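Local structure of type I polyketide synthase PikAII (Streptomyces venezuelae, 3QP9) at residues A[139-143]-A[186-190]; A[279-285]-A[316-322]. The protein includes a C2-type ketoreductase of Rossmann fold, which in the modular polyketide synthase probably epimerises the substituent-bearing alpha-carbon of the growing chain rather than reducing its ketone. All coordinates share one frame; numbering follows the deposited sequence.

Contact 1 of 2, residues A[139-143]-A[186-190]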
loop_
_atom_site.group_PDB
_atom_site.type_symbol
_atom_site.label_atom_id
_atom_site.label_comp_id
_atom_site.label_asym_id
_atom_site.label_seq_id
_atom_site.Cartn_x
_atom_site.Cartn_y
_atom_site.Cartn_z
ATOM N N VAL A 139 -3.896 -16.907 5.423
ATOM C CA VAL A 139 -3.373 -17.280 4.101
ATOM C C VAL A 139 -2.473 -18.527 4.276
ATOM O O VAL A 139 -2.366 -19.395 3.377
ATOM C CB VAL A 139 -2.487 -16.177 3.560
ATOM C CG1 VAL A 139 -1.678 -16.665 2.363
ATOM C CG2 VAL A 139 -3.312 -14.951 3.182
ATOM N N GLN A 140 -1.789 -18.549 5.403
ATOM C CA GLN A 140 -0.819 -19.611 5.665
ATOM C C GLN A 140 -1.560 -20.873 6.086
ATOM O O GLN A 140 -1.278 -21.955 5.579
ATOM C CB GLN A 140 0.085 -19.189 6.819
ATOM C CG GLN A 140 1.243 -18.327 6.423
ATOM C CD GLN A 140 1.941 -17.666 7.585
ATOM O OE1 GLN A 140 1.470 -17.644 8.751
ATOM N NE2 GLN A 140 3.100 -17.142 7.279
ATOM N N ALA A 141 -2.513 -20.695 7.003
ATOM C CA ALA A 141 -3.266 -21.760 7.658
ATOM C C ALA A 141 -4.233 -22.481 6.704
ATOM O O ALA A 141 -4.434 -23.692 6.821
ATOM C CB ALA A 141 -3.979 -21.237 8.842
ATOM N N LEU A 142 -4.850 -21.736 5.768
ATOM C CA LEU A 142 -5.590 -22.379 4.650
ATOM C C LEU A 142 -4.781 -23.486 3.921
ATOM O O LEU A 142 -5.288 -24.575 3.643
ATOM C CB LEU A 142 -6.041 -21.302 3.638
ATOM C CG LEU A 142 -7.216 -20.455 4.190
ATOM C CD1 LEU A 142 -7.419 -19.203 3.306
ATOM C CD2 LEU A 142 -8.523 -21.256 4.326
ATOM N N GLU A 143 -3.528 -23.197 3.602
ATOM C CA GLU A 143 -2.673 -24.178 2.951
ATOM C C GLU A 143 -2.338 -25.307 3.935
ATOM O O GLU A 143 -2.337 -26.447 3.518
ATOM C CB GLU A 143 -1.395 -23.553 2.379
ATOM C CG GLU A 143 -0.721 -24.446 1.318
ATOM C CD GLU A 143 0.547 -23.841 0.683
ATOM O OE1 GLU A 143 0.860 -24.230 -0.476
ATOM O OE2 GLU A 143 1.234 -22.997 1.332
ATOM N N HIS A 186 0.292 -17.494 -4.474
ATOM C CA HIS A 186 -0.607 -18.648 -4.359
ATOM C C HIS A 186 -1.750 -18.516 -5.373
ATOM O O HIS A 186 -2.933 -18.337 -5.021
ATOM C CB HIS A 186 -1.128 -18.770 -2.913
ATOM C CG HIS A 186 -0.041 -18.857 -1.901
ATOM N ND1 HIS A 186 0.637 -20.034 -1.658
ATOM C CD2 HIS A 186 0.479 -17.938 -1.050
ATOM C CE1 HIS A 186 1.554 -19.835 -0.726
ATOM N NE2 HIS A 186 1.486 -18.571 -0.338
ATOM N N PRO A 187 -1.402 -18.500 -6.644
ATOM C CA PRO A 187 -2.439 -18.092 -7.596
ATOM C C PRO A 187 -3.636 -19.065 -7.715
ATOM O O PRO A 187 -4.698 -18.666 -8.080
ATOM C CB PRO A 187 -1.700 -18.052 -8.919
ATOM C CG PRO A 187 -0.439 -18.957 -8.671
ATOM C CD PRO A 187 -0.090 -18.728 -7.264
ATOM N N GLU A 188 -3.446 -20.358 -7.395
ATOM C CA GLU A 188 -4.513 -21.320 -7.529
ATOM C C GLU A 188 -5.548 -21.169 -6.406
ATOM O O GLU A 188 -6.658 -21.669 -6.503
ATOM C CB GLU A 188 -3.884 -22.782 -7.595
ATOM C CG GLU A 188 -3.298 -23.380 -6.199
ATOM C CD GLU A 188 -2.216 -22.487 -5.419
ATOM O OE1 GLU A 188 -1.502 -21.643 -5.995
ATOM O OE2 GLU A 188 -2.058 -22.655 -4.184
ATOM N N ARG A 189 -5.173 -20.521 -5.302
ATOM C CA ARG A 189 -6.100 -20.447 -4.160
ATOM C C ARG A 189 -6.476 -19.033 -3.696
ATOM O O ARG A 189 -7.158 -18.867 -2.722
ATOM C CB ARG A 189 -5.623 -21.293 -2.988
ATOM C CG ARG A 189 -4.139 -21.086 -2.598
ATOM C CD ARG A 189 -3.899 -21.642 -1.241
ATOM N NE ARG A 189 -2.574 -21.370 -0.694
ATOM C CZ ARG A 189 -2.357 -20.648 0.397
ATOM N NH1 ARG A 189 -1.114 -20.467 0.850
ATOM N NH2 ARG A 189 -3.400 -20.139 1.037
ATOM N N TRP A 190 -6.053 -18.024 -4.450
ATOM C CA TRP A 190 -6.445 -16.616 -4.215
ATOM C C TRP A 190 -7.677 -16.193 -5.048
ATOM O O TRP A 190 -7.701 -16.312 -6.280
ATOM C CB TRP A 190 -5.220 -15.708 -4.455
ATOM C CG TRP A 190 -5.542 -14.246 -4.000
ATOM C CD1 TRP A 190 -5.882 -13.202 -4.802
ATOM C CD2 TRP A 190 -5.551 -13.754 -2.660
ATOM N NE1 TRP A 190 -6.091 -12.026 -4.033
ATOM C CE2 TRP A 190 -5.899 -12.354 -2.714
ATOM C CE3 TRP A 190 -5.297 -14.338 -1.426
ATOM C CZ2 TRP A 190 -6.029 -11.576 -1.566
ATOM C CZ3 TRP A 190 -5.362 -13.573 -0.270
ATOM C CH2 TRP A 190 -5.736 -12.155 -0.358
#

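Contact 2 of 2, residues A[279-285]-A[316-322]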
loop_
_atom_site.group_PDB
_atom_site.type_symbol
_atom_site.label_atom_id
_atom_site.label_comp_id
_atom_site.label_asym_id
_atom_site.label_seq_id
_atom_site.Cartn_x
_atom_site.Cartn_y
_atom_site.Cartn_z
ATOM N N LEU A 279 17.321 23.653 5.152
ATOM C CA LEU A 279 17.103 22.237 5.089
ATOM C C LEU A 279 17.289 21.609 6.481
ATOM O O LEU A 279 18.202 21.945 7.223
ATOM C CB LEU A 279 18.067 21.570 4.082
ATOM C CG LEU A 279 17.723 21.868 2.616
ATOM C CD1 LEU A 279 18.861 21.382 1.631
ATOM C CD2 LEU A 279 16.329 21.237 2.264
ATOM N N LEU A 280 16.400 20.680 6.816
ATOM C CA LEU A 280 16.530 19.977 8.056
ATOM C C LEU A 280 16.696 18.528 7.637
ATOM O O LEU A 280 15.862 18.011 6.944
ATOM C CB LEU A 280 15.265 20.165 8.924
ATOM C CG LEU A 280 15.302 19.274 10.202
ATOM C CD1 LEU A 280 16.561 19.577 11.029
ATOM C CD2 LEU A 280 14.094 19.628 10.963
ATOM N N LEU A 281 17.778 17.898 8.036
ATOM C CA LEU A 281 18.123 16.586 7.525
ATOM C C LEU A 281 18.040 15.630 8.704
ATOM O O LEU A 281 18.773 15.805 9.674
ATOM C CB LEU A 281 19.570 16.559 6.988
ATOM C CG LEU A 281 19.867 17.566 5.879
ATOM C CD1 LEU A 281 21.235 17.348 5.468
ATOM C CD2 LEU A 281 18.921 17.353 4.696
ATOM N N HIS A 282 17.177 14.609 8.610
ATOM C CA HIS A 282 17.048 13.600 9.687
ATOM C C HIS A 282 17.792 12.361 9.234
ATOM O O HIS A 282 17.766 12.022 8.010
ATOM C CB HIS A 282 15.581 13.285 9.969
ATOM C CG HIS A 282 15.377 11.933 10.555
ATOM N ND1 HIS A 282 15.470 10.780 9.799
ATOM C CD2 HIS A 282 15.227 11.543 11.835
ATOM C CE1 HIS A 282 15.308 9.734 10.591
ATOM N NE2 HIS A 282 15.152 10.177 11.831
ATOM N N THR A 283 18.524 11.746 10.167
ATOM C CA THR A 283 19.129 10.437 9.937
ATOM C C THR A 283 18.688 9.410 10.942
ATOM O O THR A 283 18.460 9.704 12.108
ATOM C CB THR A 283 20.674 10.385 9.890
ATOM O OG1 THR A 283 21.209 10.650 11.197
ATOM C CG2 THR A 283 21.194 11.388 8.868
ATOM N N THR A 284 18.581 8.193 10.449
ATOM C CA THR A 284 18.077 7.083 11.229
ATOM C C THR A 284 19.198 6.645 12.129
ATOM O O THR A 284 20.338 6.515 11.665
ATOM C CB THR A 284 17.695 5.962 10.296
ATOM O OG1 THR A 284 17.071 6.534 9.131
ATOM C CG2 THR A 284 16.717 4.999 10.991
ATOM N N PRO A 285 18.898 6.451 13.420
ATOM C CA PRO A 285 19.921 6.131 14.445
ATOM C C PRO A 285 20.846 4.966 14.046
ATOM O O PRO A 285 20.357 3.968 13.545
ATOM C CB PRO A 285 19.070 5.762 15.671
ATOM C CG PRO A 285 17.780 6.574 15.461
ATOM C CD PRO A 285 17.533 6.443 13.982
ATOM N N THR A 316 21.211 26.521 4.133
ATOM C CA THR A 316 21.792 26.176 5.417
ATOM C C THR A 316 21.016 24.985 5.901
ATOM O O THR A 316 19.797 24.989 5.861
ATOM C CB THR A 316 22.032 27.340 6.399
ATOM O OG1 THR A 316 21.550 27.104 7.744
ATOM C CG2 THR A 316 21.725 28.654 5.836
ATOM N N ALA A 317 21.770 23.935 6.161
ATOM C CA ALA A 317 21.228 22.642 6.553
ATOM C C ALA A 317 21.767 22.317 7.959
ATOM O O ALA A 317 22.911 22.608 8.312
ATOM C CB ALA A 317 21.611 21.551 5.613
ATOM N N THR A 318 20.904 21.704 8.727
ATOM C CA THR A 318 21.277 21.185 9.999
ATOM C C THR A 318 20.887 19.705 10.036
ATOM O O THR A 318 20.039 19.261 9.259
ATOM C CB THR A 318 20.597 22.085 10.971
ATOM O OG1 THR A 318 21.562 22.700 11.829
ATOM C CG2 THR A 318 19.389 21.548 11.656
ATOM N N VAL A 319 21.548 18.924 10.893
ATOM C CA VAL A 319 21.347 17.469 10.875
ATOM C C VAL A 319 20.859 17.053 12.246
ATOM O O VAL A 319 21.462 17.473 13.221
ATOM C CB VAL A 319 22.637 16.697 10.587
ATOM C CG1 VAL A 319 22.399 15.197 10.721
ATOM C CG2 VAL A 319 23.188 17.039 9.221
ATOM N N VAL A 320 19.773 16.257 12.307
ATOM C CA VAL A 320 19.234 15.758 13.571
ATOM C C VAL A 320 19.072 14.206 13.508
ATOM O O VAL A 320 18.869 13.623 12.438
ATOM C CB VAL A 320 17.879 16.431 13.949
ATOM C CG1 VAL A 320 17.301 15.735 15.175
ATOM C CG2 VAL A 320 18.059 17.896 14.295
ATOM N N THR A 321 19.192 13.540 14.647
ATOM C CA THR A 321 19.118 12.092 14.667
ATOM C C THR A 321 18.171 11.612 15.745
ATOM O O THR A 321 18.353 11.909 16.911
ATOM C CB THR A 321 20.526 11.484 14.900
ATOM O OG1 THR A 321 21.430 12.065 13.953
ATOM C CG2 THR A 321 20.504 9.963 14.719
ATOM N N CYS A 322 17.178 10.823 15.355
ATOM C CA CYS A 322 16.212 10.221 16.304
ATOM C C CYS A 322 15.296 9.249 15.568
ATOM O O CYS A 322 15.291 9.205 14.321
ATOM C CB CYS A 322 15.376 11.259 17.010
ATOM S SG CYS A 322 14.347 12.126 15.813
#

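Contact 1 of 2, residues A[139-143]-A[186-190]
Arg189 reaches across to helix 130-144 and grips the carbonyl of Val139 with its guanidinium. NH2 gives the stronger bond, 2.7 Å to Val139 O, in the carbonyl plane and on a lone pair; NH1 adds a weak one of 3.0 Å to the same oxygen, which lies at the guanidinium's edge. The long arginine chain suits a span in which the CA atoms of Glu143 and Arg189 stay 8.7 Å apart. On the buried side, CG2 of Val139 makes apolar contact with the edge of the Trp190 ring at CZ3 (4.2 Å), and both side chains rest on Leu151 of the neighbouring strand. Leu142 CB lies beside the charged group, 3.9 Å from Arg189 NH2.

Toward solvent the contact loosens. The helix backbone brings Glu143 CB over one guanidinium face, 3.5 Å from Arg189 NH1; CG anti to the backbone N (chi1 -161°) sends the extended chain on past it, and OE2 makes a 3.5 Å salt bridge with NH1. Glu188 extends the network through a long salt bridge to Arg189 NE. NH1 sits 3.0 Å above the centre of the ring of His186, the first residue past helix 170-185.

Glu143 N bonds weakly to Gln140 O rather than to Val139 O, so the arginine serves an acceptor near the helix's C-terminal end. Its guanidinium meets a buried carbonyl and two carboxylates, one distant, which probably favours the charged form.

Contact 2 of 2, residues A[279-285]-A[316-322]
Leu279 to Thr283 and Thr316 to Thr321 run side by side as parallel strands, their axes 4.7 Å apart and twisted by 28°. The ladder alternates in the usual parallel way. Leu279 N donates to Thr316 O and Leu279 O accepts from Thr318 N; Leu281 N then takes Thr318 O, and Leu281 O receives Val320 N at 2.9 Å. Thr283 N closes the series on Val320 O, which is also approached by the CA of His282. Leu280 and His282 turn their backbone groups the other way, to the strand 253-256 side.

Side chains add to the ladder near its C-terminal end. With chi1 at 155° the imidazole of His282 swings away from its own backbone nitrogen and sends NE2 forward to Cys322 O at 2.7 Å, with the oxygen near the ring plane. Its ND1 is paired weakly with Gly258 N, so the imidazole bridges two loops as donor and acceptor. Thr321 OG1 donates to Thr283 OG1 (3.1 Å), on the face that also carries Val319, while Thr284 OG1 bonds Glu260. Cys322 N is the exception, buried by the contact without a partner.

The methyls of Thr318 (CG2, 3.5 Å) and Val320, both beta-branched residues suited to strands, meet Leu280 CD1. Leu281, Ala317 and Val319 face helix 304-313, the connection of this Rossmann beta-alpha-beta crossover; Leu280 and Cys322 meet helix 327-335. Strand 316-321 is the outermost within the chain, and 278-283 separates it from strand 253-256.

Contacts 1 and 2 lie on opposite sides of the chain's centre, 44 Å apart between centres and about 26 Å between nearest atoms, so neither touches the other. Contact 1 joins helix 130-144 to the loop between helix 170-185 and strand 190-196, in the N-terminal half, which in ketoreductases of this family is the structural subdomain; contact 2 lies in the part corresponding to the catalytic subdomain. Only contact 2 neighbours the loop after strand 253-256, where related Rossmann folds hold their coenzyme, though none need bind here, since C2-type ketoreductases are probably reductase-inactive. One contact is centred on a single charged side chain, the other on a backbone ladder.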